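Local coordinates for Ketoacyl_synth_N domain-containing protein (Photorhabdus luminescens subsp. laumondii, PDB 6SMO), which probably takes part in 3-oxoacyl-[acyl-carrier-protein] synthase chemistry, paired through a ketoacyl-synthase fold with a second, PKS_KS domain-containing chain, at residues Gly97-Asn102 with Gln151-Ser156; Asp217-Ala222 with Tyr309-Phe314; Phe269-Asn274 with Lys297-Ser302. One frame throughout, in Å; residues are numbered along the deposited sequence.

Contact 1 (Gly97-Asn102 with Gln151-Ser156)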
loop_
_atom_site.group_PDB
_atom_site.type_symbol
_atom_site.label_atom_id
_atom_site.label_comp_id
_atom_site.label_asym_id
_atom_site.label_seq_id
_atom_site.Cartn_x
_atom_site.Cartn_y
_atom_site.Cartn_z
ATOM N N GLY C 97 -10.117 -5.622 -10.808
ATOM C CA GLY C 97 -9.186 -5.096 -9.789
ATOM C C GLY C 97 -8.197 -6.155 -9.328
ATOM O O GLY C 97 -8.366 -7.331 -9.710
ATOM N N ILE C 98 -7.195 -5.746 -8.543
ATOM C CA ILE C 98 -6.109 -6.622 -8.008
ATOM C C ILE C 98 -5.938 -6.327 -6.514
ATOM O O ILE C 98 -5.548 -5.192 -6.186
ATOM C CB ILE C 98 -4.790 -6.399 -8.777
ATOM C CG1 ILE C 98 -4.964 -6.560 -10.291
ATOM C CG2 ILE C 98 -3.694 -7.312 -8.242
ATOM C CD1 ILE C 98 -3.947 -5.797 -11.102
ATOM N N TYR C 99 -6.210 -7.314 -5.651
ATOM C CA TYR C 99 -6.034 -7.225 -4.176
ATOM C C TYR C 99 -4.853 -8.103 -3.749
ATOM O O TYR C 99 -4.841 -9.305 -4.074
ATOM C CB TYR C 99 -7.330 -7.594 -3.451
ATOM C CG TYR C 99 -8.211 -6.409 -3.152
ATOM C CD1 TYR C 99 -8.883 -5.747 -4.167
ATOM C CD2 TYR C 99 -8.355 -5.930 -1.859
ATOM C CE1 TYR C 99 -9.687 -4.650 -3.905
ATOM C CE2 TYR C 99 -9.155 -4.835 -1.580
ATOM C CZ TYR C 99 -9.824 -4.191 -2.607
ATOM O OH TYR C 99 -10.615 -3.111 -2.342
ATOM N N VAL C 100 -3.875 -7.496 -3.071
ATOM C CA VAL C 100 -2.618 -8.198 -2.676
ATOM C C VAL C 100 -2.367 -8.070 -1.172
ATOM O O VAL C 100 -2.796 -7.088 -0.584
ATOM C CB VAL C 100 -1.420 -7.633 -3.468
ATOM C CG1 VAL C 100 -0.160 -8.468 -3.347
ATOM C CG2 VAL C 100 -1.753 -7.404 -4.928
ATOM N N GLY C 101 -1.738 -9.094 -0.598
ATOM C CA GLY C 101 -1.263 -9.147 0.797
ATOM C C GLY C 101 0.233 -9.401 0.840
ATOM O O GLY C 101 0.665 -10.444 0.311
ATOM N N ASN C 102 1.004 -8.474 1.415
ATOM C CA ASN C 102 2.486 -8.568 1.512
ATOM C C ASN C 102 2.969 -7.745 2.709
ATOM O O ASN C 102 2.597 -6.560 2.795
ATOM C CB ASN C 102 3.166 -8.113 0.219
ATOM C CG ASN C 102 4.675 -8.214 0.291
ATOM O OD1 ASN C 102 5.369 -7.200 0.272
ATOM N ND2 ASN C 102 5.189 -9.428 0.396
ATOM N N GLN C 151 -10.615 -0.645 -8.775
ATOM C CA GLN C 151 -10.133 -0.502 -7.373
ATOM C C GLN C 151 -9.154 -1.638 -7.052
ATOM O O GLN C 151 -9.550 -2.809 -7.190
ATOM C CB GLN C 151 -11.325 -0.508 -6.411
ATOM C CG GLN C 151 -10.952 -0.257 -4.956
ATOM C CD GLN C 151 -12.172 -0.105 -4.082
ATOM O OE1 GLN C 151 -12.995 0.786 -4.281
ATOM N NE2 GLN C 151 -12.298 -0.982 -3.099
ATOM N N SER C 152 -7.926 -1.293 -6.651
ATOM C CA SER C 152 -6.813 -2.240 -6.375
ATOM C C SER C 152 -6.052 -1.799 -5.120
ATOM O O SER C 152 -5.486 -0.687 -5.138
ATOM C CB SER C 152 -5.897 -2.343 -7.567
ATOM O OG SER C 152 -6.570 -2.929 -8.672
ATOM N N LYS C 153 -5.995 -2.660 -4.100
ATOM C CA LYS C 153 -5.343 -2.306 -2.813
ATOM C C LYS C 153 -4.359 -3.382 -2.356
ATOM O O LYS C 153 -4.471 -4.522 -2.798
ATOM C CB LYS C 153 -6.387 -2.151 -1.703
ATOM C CG LYS C 153 -7.538 -1.215 -2.017
ATOM C CD LYS C 153 -7.060 0.186 -2.213
ATOM C CE LYS C 153 -7.700 0.864 -3.396
ATOM N NZ LYS C 153 -6.702 1.692 -4.102
ATOM N N THR C 154 -3.413 -2.977 -1.512
ATOM C CA THR C 154 -2.401 -3.879 -0.911
ATOM C C THR C 154 -2.483 -3.714 0.606
ATOM O O THR C 154 -2.572 -2.578 1.066
ATOM C CB THR C 154 -0.976 -3.559 -1.375
ATOM O OG1 THR C 154 -0.908 -3.593 -2.796
ATOM C CG2 THR C 154 0.041 -4.529 -0.822
ATOM N N PHE C 155 -2.453 -4.824 1.335
ATOM C CA PHE C 155 -2.501 -4.812 2.813
ATOM C C PHE C 155 -1.169 -5.352 3.314
ATOM O O PHE C 155 -0.656 -6.277 2.704
ATOM C CB PHE C 155 -3.625 -5.714 3.311
ATOM C CG PHE C 155 -5.010 -5.223 2.996
ATOM C CD1 PHE C 155 -5.584 -5.467 1.762
ATOM C CD2 PHE C 155 -5.739 -4.519 3.935
ATOM C CE1 PHE C 155 -6.859 -5.018 1.476
ATOM C CE2 PHE C 155 -7.015 -4.071 3.648
ATOM C CZ PHE C 155 -7.572 -4.324 2.419
ATOM N N SER C 156 -0.637 -4.761 4.382
ATOM C CA SER C 156 0.640 -5.223 4.976
ATOM C C SER C 156 0.416 -5.547 6.452
ATOM O O SER C 156 1.394 -5.617 7.185
ATOM C CB SER C 156 1.714 -4.199 4.797
ATOM O OG SER C 156 1.963 -3.968 3.424
#

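Contact 2 (Asp217-Ala222 with Tyr309-Phe314)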
loop_
_atom_site.group_PDB
_atom_site.type_symbol
_atom_site.label_atom_id
_atom_site.label_comp_id
_atom_site.label_asym_id
_atom_site.label_seq_id
_atom_site.Cartn_x
_atom_site.Cartn_y
_atom_site.Cartn_z
ATOM N N ASP C 217 8.828 -24.367 10.715
ATOM C CA ASP C 217 9.733 -23.701 9.740
ATOM C C ASP C 217 8.971 -22.551 9.068
ATOM O O ASP C 217 7.816 -22.294 9.467
ATOM C CB ASP C 217 10.263 -24.708 8.714
ATOM C CG ASP C 217 11.068 -25.843 9.325
ATOM O OD1 ASP C 217 11.925 -25.558 10.184
ATOM O OD2 ASP C 217 10.830 -27.004 8.936
ATOM N N PHE C 218 9.608 -21.879 8.103
ATOM C CA PHE C 218 8.996 -20.846 7.225
ATOM C C PHE C 218 9.149 -21.272 5.762
ATOM O O PHE C 218 10.107 -22.007 5.443
ATOM C CB PHE C 218 9.645 -19.478 7.449
ATOM C CG PHE C 218 9.629 -18.996 8.878
ATOM C CD1 PHE C 218 8.577 -18.232 9.357
ATOM C CD2 PHE C 218 10.670 -19.302 9.741
ATOM C CE1 PHE C 218 8.563 -17.787 10.670
ATOM C CE2 PHE C 218 10.656 -18.857 11.055
ATOM C CZ PHE C 218 9.603 -18.100 11.517
ATOM N N SER C 219 8.226 -20.832 4.909
ATOM C CA SER C 219 8.275 -21.133 3.457
ATOM C C SER C 219 7.857 -19.891 2.674
ATOM O O SER C 219 6.912 -19.226 3.082
ATOM C CB SER C 219 7.386 -22.279 3.112
ATOM O OG SER C 219 7.755 -23.436 3.830
ATOM N N GLU C 220 8.541 -19.611 1.570
ATOM C CA GLU C 220 8.187 -18.456 0.713
ATOM C C GLU C 220 7.337 -18.948 -0.458
ATOM O O GLU C 220 7.147 -20.151 -0.602
ATOM C CB GLU C 220 9.451 -17.768 0.205
ATOM C CG GLU C 220 10.315 -18.655 -0.665
ATOM C CD GLU C 220 11.580 -17.974 -1.145
ATOM O OE1 GLU C 220 12.181 -18.438 -2.128
ATOM O OE2 GLU C 220 11.979 -16.992 -0.517
ATOM N N GLY C 221 6.827 -18.019 -1.250
ATOM C CA GLY C 221 6.010 -18.346 -2.434
ATOM C C GLY C 221 4.855 -17.376 -2.603
ATOM O O GLY C 221 4.982 -16.220 -2.153
ATOM N N ALA C 222 3.765 -17.831 -3.226
ATOM C CA ALA C 222 2.572 -17.014 -3.545
ATOM C C ALA C 222 1.344 -17.912 -3.729
ATOM O O ALA C 222 1.512 -19.105 -4.054
ATOM C CB ALA C 222 2.836 -16.186 -4.778
ATOM N N TYR C 309 2.777 -28.714 7.725
ATOM C CA TYR C 309 3.116 -29.179 6.354
ATOM C C TYR C 309 3.435 -27.977 5.454
ATOM O O TYR C 309 4.440 -28.040 4.719
ATOM C CB TYR C 309 1.977 -30.026 5.776
ATOM C CG TYR C 309 1.402 -31.045 6.730
ATOM C CD1 TYR C 309 2.221 -31.944 7.395
ATOM C CD2 TYR C 309 0.039 -31.114 6.969
ATOM C CE1 TYR C 309 1.702 -32.881 8.276
ATOM C CE2 TYR C 309 -0.496 -32.045 7.844
ATOM C CZ TYR C 309 0.337 -32.933 8.500
ATOM O OH TYR C 309 -0.183 -33.854 9.363
ATOM N N LEU C 310 2.651 -26.906 5.589
ATOM C CA LEU C 310 2.778 -25.691 4.743
ATOM C C LEU C 310 3.728 -24.647 5.343
ATOM O O LEU C 310 4.147 -23.781 4.590
ATOM C CB LEU C 310 1.384 -25.098 4.518
ATOM C CG LEU C 310 0.439 -25.935 3.662
ATOM C CD1 LEU C 310 -0.933 -25.292 3.595
ATOM C CD2 LEU C 310 0.999 -26.126 2.267
ATOM N N ASP C 311 3.908 -24.620 6.668
ATOM C CA ASP C 311 4.818 -23.694 7.413
ATOM C C ASP C 311 4.226 -22.283 7.552
ATOM O O ASP C 311 3.143 -22.015 7.040
ATOM C CB ASP C 311 6.284 -23.717 6.960
ATOM C CG ASP C 311 6.829 -25.089 6.624
ATOM O OD1 ASP C 311 6.884 -25.935 7.523
ATOM O OD2 ASP C 311 7.176 -25.292 5.459
ATOM N N ASN C 312 4.967 -21.383 8.186
ATOM C CA ASN C 312 4.463 -20.000 8.345
ATOM C C ASN C 312 4.885 -19.216 7.105
ATOM O O ASN C 312 6.083 -19.116 6.860
ATOM C CB ASN C 312 4.991 -19.370 9.631
ATOM C CG ASN C 312 4.315 -18.066 9.976
ATOM O OD1 ASN C 312 3.277 -17.740 9.423
ATOM N ND2 ASN C 312 4.891 -17.318 10.890
ATOM N N GLN C 313 3.917 -18.717 6.340
ATOM C CA GLN C 313 4.222 -17.937 5.116
ATOM C C GLN C 313 3.753 -16.493 5.290
ATOM O O GLN C 313 3.777 -15.766 4.294
ATOM C CB GLN C 313 3.539 -18.576 3.911
ATOM C CG GLN C 313 3.751 -20.077 3.815
ATOM C CD GLN C 313 3.086 -20.644 2.589
ATOM O OE1 GLN C 313 2.087 -21.350 2.669
ATOM N NE2 GLN C 313 3.635 -20.321 1.437
ATOM N N PHE C 314 3.345 -16.115 6.505
ATOM C CA PHE C 314 2.818 -14.752 6.782
ATOM C C PHE C 314 1.566 -14.504 5.943
ATOM O O PHE C 314 0.601 -15.239 6.117
ATOM C CB PHE C 314 3.908 -13.683 6.728
ATOM C CG PHE C 314 5.043 -13.985 7.666
ATOM C CD1 PHE C 314 4.982 -13.601 8.990
ATOM C CD2 PHE C 314 6.139 -14.707 7.236
ATOM C CE1 PHE C 314 6.011 -13.908 9.861
ATOM C CE2 PHE C 314 7.168 -15.012 8.105
ATOM C CZ PHE C 314 7.101 -14.610 9.413
#

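Contact 3 (Phe269-Asn274 with Lys297-Ser302)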
loop_
_atom_site.group_PDB
_atom_site.type_symbol
_atom_site.label_atom_id
_atom_site.label_comp_id
_atom_site.label_asym_id
_atom_site.label_seq_id
_atom_site.Cartn_x
_atom_site.Cartn_y
_atom_site.Cartn_z
ATOM N N PHE C 269 -20.483 -20.851 10.244
ATOM C CA PHE C 269 -20.895 -22.268 10.050
ATOM C C PHE C 269 -22.376 -22.359 9.661
ATOM O O PHE C 269 -22.714 -23.259 8.867
ATOM C CB PHE C 269 -20.601 -23.099 11.303
ATOM C CG PHE C 269 -19.170 -23.558 11.423
ATOM C CD1 PHE C 269 -18.230 -22.789 12.092
ATOM C CD2 PHE C 269 -18.761 -24.757 10.858
ATOM C CE1 PHE C 269 -16.913 -23.213 12.197
ATOM C CE2 PHE C 269 -17.444 -25.178 10.964
ATOM C CZ PHE C 269 -16.523 -24.405 11.633
ATOM N N ASN C 270 -23.221 -21.468 10.193
ATOM C CA ASN C 270 -24.702 -21.491 10.028
ATOM C C ASN C 270 -25.247 -22.815 10.588
ATOM O O ASN C 270 -26.194 -23.369 9.994
ATOM C CB ASN C 270 -25.119 -21.252 8.570
ATOM C CG ASN C 270 -25.294 -19.786 8.236
ATOM O OD1 ASN C 270 -24.495 -18.948 8.650
ATOM N ND2 ASN C 270 -26.336 -19.466 7.485
ATOM N N HIS C 271 -24.661 -23.291 11.694
ATOM C CA HIS C 271 -25.031 -24.541 12.414
ATOM C C HIS C 271 -24.899 -25.760 11.488
ATOM O O HIS C 271 -25.675 -26.720 11.671
ATOM C CB HIS C 271 -26.447 -24.426 12.999
ATOM C CG HIS C 271 -26.651 -23.244 13.888
ATOM N ND1 HIS C 271 -27.422 -22.160 13.512
ATOM C CD2 HIS C 271 -26.198 -22.973 15.132
ATOM C CE1 HIS C 271 -27.432 -21.271 14.484
ATOM N NE2 HIS C 271 -26.689 -21.746 15.490
ATOM N N ASN C 272 -23.952 -25.731 10.541
ATOM C CA ASN C 272 -23.706 -26.834 9.571
ATOM C C ASN C 272 -22.790 -27.874 10.227
ATOM O O ASN C 272 -21.734 -27.476 10.759
ATOM C CB ASN C 272 -23.118 -26.318 8.254
ATOM C CG ASN C 272 -23.047 -27.374 7.169
ATOM O OD1 ASN C 272 -23.670 -28.429 7.273
ATOM N ND2 ASN C 272 -22.293 -27.097 6.119
ATOM N N GLU C 273 -23.186 -29.151 10.179
ATOM C CA GLU C 273 -22.468 -30.293 10.810
ATOM C C GLU C 273 -21.496 -30.932 9.807
ATOM O O GLU C 273 -20.522 -31.562 10.264
ATOM C CB GLU C 273 -23.470 -31.325 11.334
ATOM C CG GLU C 273 -24.313 -30.814 12.491
ATOM C CD GLU C 273 -25.234 -31.845 13.121
ATOM O OE1 GLU C 273 -26.371 -31.479 13.479
ATOM O OE2 GLU C 273 -24.811 -33.011 13.261
ATOM N N ASN C 274 -21.747 -30.776 8.501
ATOM C CA ASN C 274 -20.910 -31.337 7.405
ATOM C C ASN C 274 -19.868 -30.295 6.978
ATOM O O ASN C 274 -19.785 -30.003 5.767
ATOM C CB ASN C 274 -21.767 -31.786 6.215
ATOM C CG ASN C 274 -22.820 -32.806 6.589
ATOM O OD1 ASN C 274 -22.582 -33.681 7.418
ATOM N ND2 ASN C 274 -23.988 -32.709 5.973
ATOM N N LYS C 297 -21.736 -22.344 21.126
ATOM C CA LYS C 297 -22.653 -22.088 19.980
ATOM C C LYS C 297 -23.215 -23.407 19.426
ATOM O O LYS C 297 -23.927 -23.348 18.401
ATOM C CB LYS C 297 -21.920 -21.307 18.882
ATOM C CG LYS C 297 -21.656 -19.840 19.195
ATOM C CD LYS C 297 -22.897 -18.973 19.122
ATOM C CE LYS C 297 -22.621 -17.511 19.403
ATOM N NZ LYS C 297 -21.992 -16.838 18.243
ATOM N N GLU C 298 -22.922 -24.541 20.075
ATOM C CA GLU C 298 -23.393 -25.898 19.680
ATOM C C GLU C 298 -22.979 -26.180 18.229
ATOM O O GLU C 298 -23.863 -26.509 17.410
ATOM C CB GLU C 298 -24.909 -26.021 19.873
ATOM C CG GLU C 298 -25.328 -26.237 21.317
ATOM C CD GLU C 298 -25.316 -27.687 21.772
ATOM O OE1 GLU C 298 -26.227 -28.073 22.531
ATOM O OE2 GLU C 298 -24.397 -28.428 21.368
ATOM N N ILE C 299 -21.683 -26.043 17.931
ATOM C CA ILE C 299 -21.073 -26.369 16.606
ATOM C C ILE C 299 -20.209 -27.624 16.774
ATOM O O ILE C 299 -19.403 -27.664 17.727
ATOM C CB ILE C 299 -20.258 -25.180 16.054
ATOM C CG1 ILE C 299 -21.070 -23.881 16.031
ATOM C CG2 ILE C 299 -19.681 -25.504 14.682
ATOM C CD1 ILE C 299 -22.308 -23.929 15.160
ATOM N N LYS C 300 -20.382 -28.601 15.880
ATOM C CA LYS C 300 -19.618 -29.878 15.853
ATOM C C LYS C 300 -19.012 -30.044 14.454
ATOM O O LYS C 300 -19.780 -30.242 13.491
ATOM C CB LYS C 300 -20.506 -31.060 16.259
ATOM C CG LYS C 300 -21.830 -31.196 15.515
ATOM C CD LYS C 300 -22.906 -31.891 16.322
ATOM C CE LYS C 300 -23.534 -30.993 17.367
ATOM N NZ LYS C 300 -24.506 -31.727 18.211
ATOM N N THR C 301 -17.683 -29.942 14.360
ATOM C CA THR C 301 -16.908 -29.925 13.090
ATOM C C THR C 301 -15.597 -30.700 13.279
ATOM O O THR C 301 -15.255 -31.013 14.438
ATOM C CB THR C 301 -16.663 -28.482 12.627
ATOM O OG1 THR C 301 -15.900 -28.517 11.420
ATOM C CG2 THR C 301 -15.944 -27.636 13.657
ATOM N N SER C 302 -14.906 -30.992 12.174
ATOM C CA SER C 302 -13.587 -31.678 12.133
ATOM C C SER C 302 -12.467 -30.631 12.081
ATOM O O SER C 302 -12.592 -29.674 11.292
ATOM C CB SER C 302 -13.509 -32.624 10.962
ATOM O OG SER C 302 -12.304 -33.373 10.993
#

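Contact 1 (Gly97-Asn102 with Gln151-Ser156)
Gly-97 brings its CA up to the carbonyl of Gln-151, and from there the two backbones run on in parallel, 6° apart. Ile-98 gives its N-H to the hydroxyl of Ser-152 (N to OG 2.9 Å), a side chain standing in where a backbone acceptor might be expected. That hydroxyl also meets Ala-150 O and, from the PKS_KS chain, Asn-293. Tyr-99 does most of the side-chain work. Its OH receives NE2 of Gln-151 at 2.8 Å; the N-H aims almost straight at the oxygen, which lies in the plane of the amide. Lys-153 lies beside the tyrosine and sets CB over the ring face, 4.3 Å from the centroid. Its NZ leads off to a salt bridge with Asp-196 of the PKS_KS chain. At the rim, Tyr-99 CD2 meets Phe-155 CE1 at 3.8 Å, edge against edge. Val-100 is gripped at both backbone ends: its N reaches Lys-153 O and its O takes Phe-155 N, both bonds 3.0 Å. Past Gly-101, Asn-102 N binds Phe-155 O at 3.0 Å, while Asn-102 O accepts the hydroxyl of Ser-156 nearly along the C=O axis (OG to O 2.7 Å). The ladder is entirely buried. Strand 96-101 pairs on its other edge with strand 180-187. Helix 137-146 packs on Ile-98 and Val-100, and helix 161-175 on Tyr-99 and Phe-155, across the sheet. Thr-154 and Ser-156 also make backbone bonds to the PKS_KS chain, consistent with the sheet continuing through the pairing with that chain, as in other ketoacyl synthases.

Contact 2 (Asp217-Ala222 with Tyr309-Phe314)
Phe-218 and Asn-312 form a single backbone bridge, their CA atoms 4.8 Å apart, where the chain leaving helix 307-310 passes the start of strand 218-229 at 71°. Two bonds hold it. Asn-312 N points straight at Asp-217 O (3.3 Å, 177° at the hydrogen), though it lies tilted out of that carbonyl's plane; the return bond, Ser-219 N to Asn-312 O, is weak. Asp-311 is the first residue past the helix, and its positive phi turns the chain toward the strand. This is a lone bridge, not a ladder, joining a positive-phi helix exit to the first residues of a central-sheet strand. The Asp-311 side chain heads for Ser-219, bringing CB within 3.3 Å of Asp-217 O and the carboxylate to the serine hydroxyl. Asp-311 OD2 has a salt bridge to Arg-47, which probably also eases the approach of the Asp-217 carboxylate, whose OD2 is 4.3 Å from Asp-311 OD1. Asn-312 points the same way as Phe-218, its CG, anti to the backbone N (chi1 -169°), set alongside that ring. The amide nitrogen ND2 lies 3.7 Å from Phe-218 CE1 and over one face of Phe-314, toward its rim, while OD1 takes a weak bond from Phe-314 N. The two ring planes are nearly parallel but not in one plane, and they meet rim to rim, Phe-218 CE1 to Phe-314 CZ at 3.7 Å. Gln-313 rests its CG on Ser-219 O at 3.4 Å. Both phenylalanines pack on Leu-198 of helix 192-204, and Tyr-162 of the PKS_KS chain touches Phe-314. Phe-218 pairs with strand 46-47 through its backbone, Leu-310 turns to helix 20-31, and Gln-313 packs on Ile-320 of helix 319-329.

Contact 3 (Phe269-Asn274 with Lys297-Ser302)
Phe-269 and Ile-299 meet in the two loops that lead into the paired parallel strands 275-278 and 302-304, at one end of a beta-alpha-beta unit. The methyl CG2 of Ile-299 sits over one face of the phenyl ring in a CH-pi contact, 4.0 Å from its centroid and 15° off the normal. Farther round that ring Thr-301 crosses at about a right angle, its OG1 3.7 Å from Phe-269 CE2; this hydroxyl is bonded to Ala-275 O. The other branch of Ile-299 serves His-271: CD1 lies 3.9 Å from His-271 CA, and the imidazole edge turns in plane toward Lys-297 O. At the surface Glu-273 and Lys-300 run side by side, touching through their aliphatic parts (CG to CG 3.9 Å). Their charged ends stay apart, Glu-273 OE1 and Lys-300 NZ being 5.1 Å distant, so any attraction is probably modest. No hydrogen bond joins the two loops; local turns and outside partners help to shape them. Asn-272 OD1 accepts from Asn-274 N as an Asx turn, the donor lying above the carbonyl plane, while its ND2 reaches Asn-350. Glu-298 closes helix 286-296 with a Schellman motif. Phe-294 of that helix meets Phe-269 edge to face. Strand, helix and parallel neighbouring strand together make a beta-alpha-beta crossover, the unit from which alpha/beta folds, the thiolase fold among them, are built.

How the contacts relate
From the N terminus, contact 1 comes first, joining 97-102 to 151-156 and closing a loop of 48 residues that contains helix 137-146 and the ligand-pocket residues Val-129, Ala-130, Trp-133 and Phe-134. Contact 2 opens only later, at 217-222, and closes at 309-314; contact 3 lies wholly within that span, so these two nest and nothing crosses. Contacts 1 and 2 reach the same sheet, with strand 180-187 between their strands, and Ser-315, just after contact 2, bonds Gly-101 O. Their nearest atoms are about 7 Å apart. Contact 3 stands off at the surface, its centre about 29 Å from that of contact 2, tying together the approaches to strands 275-278 and 302-304.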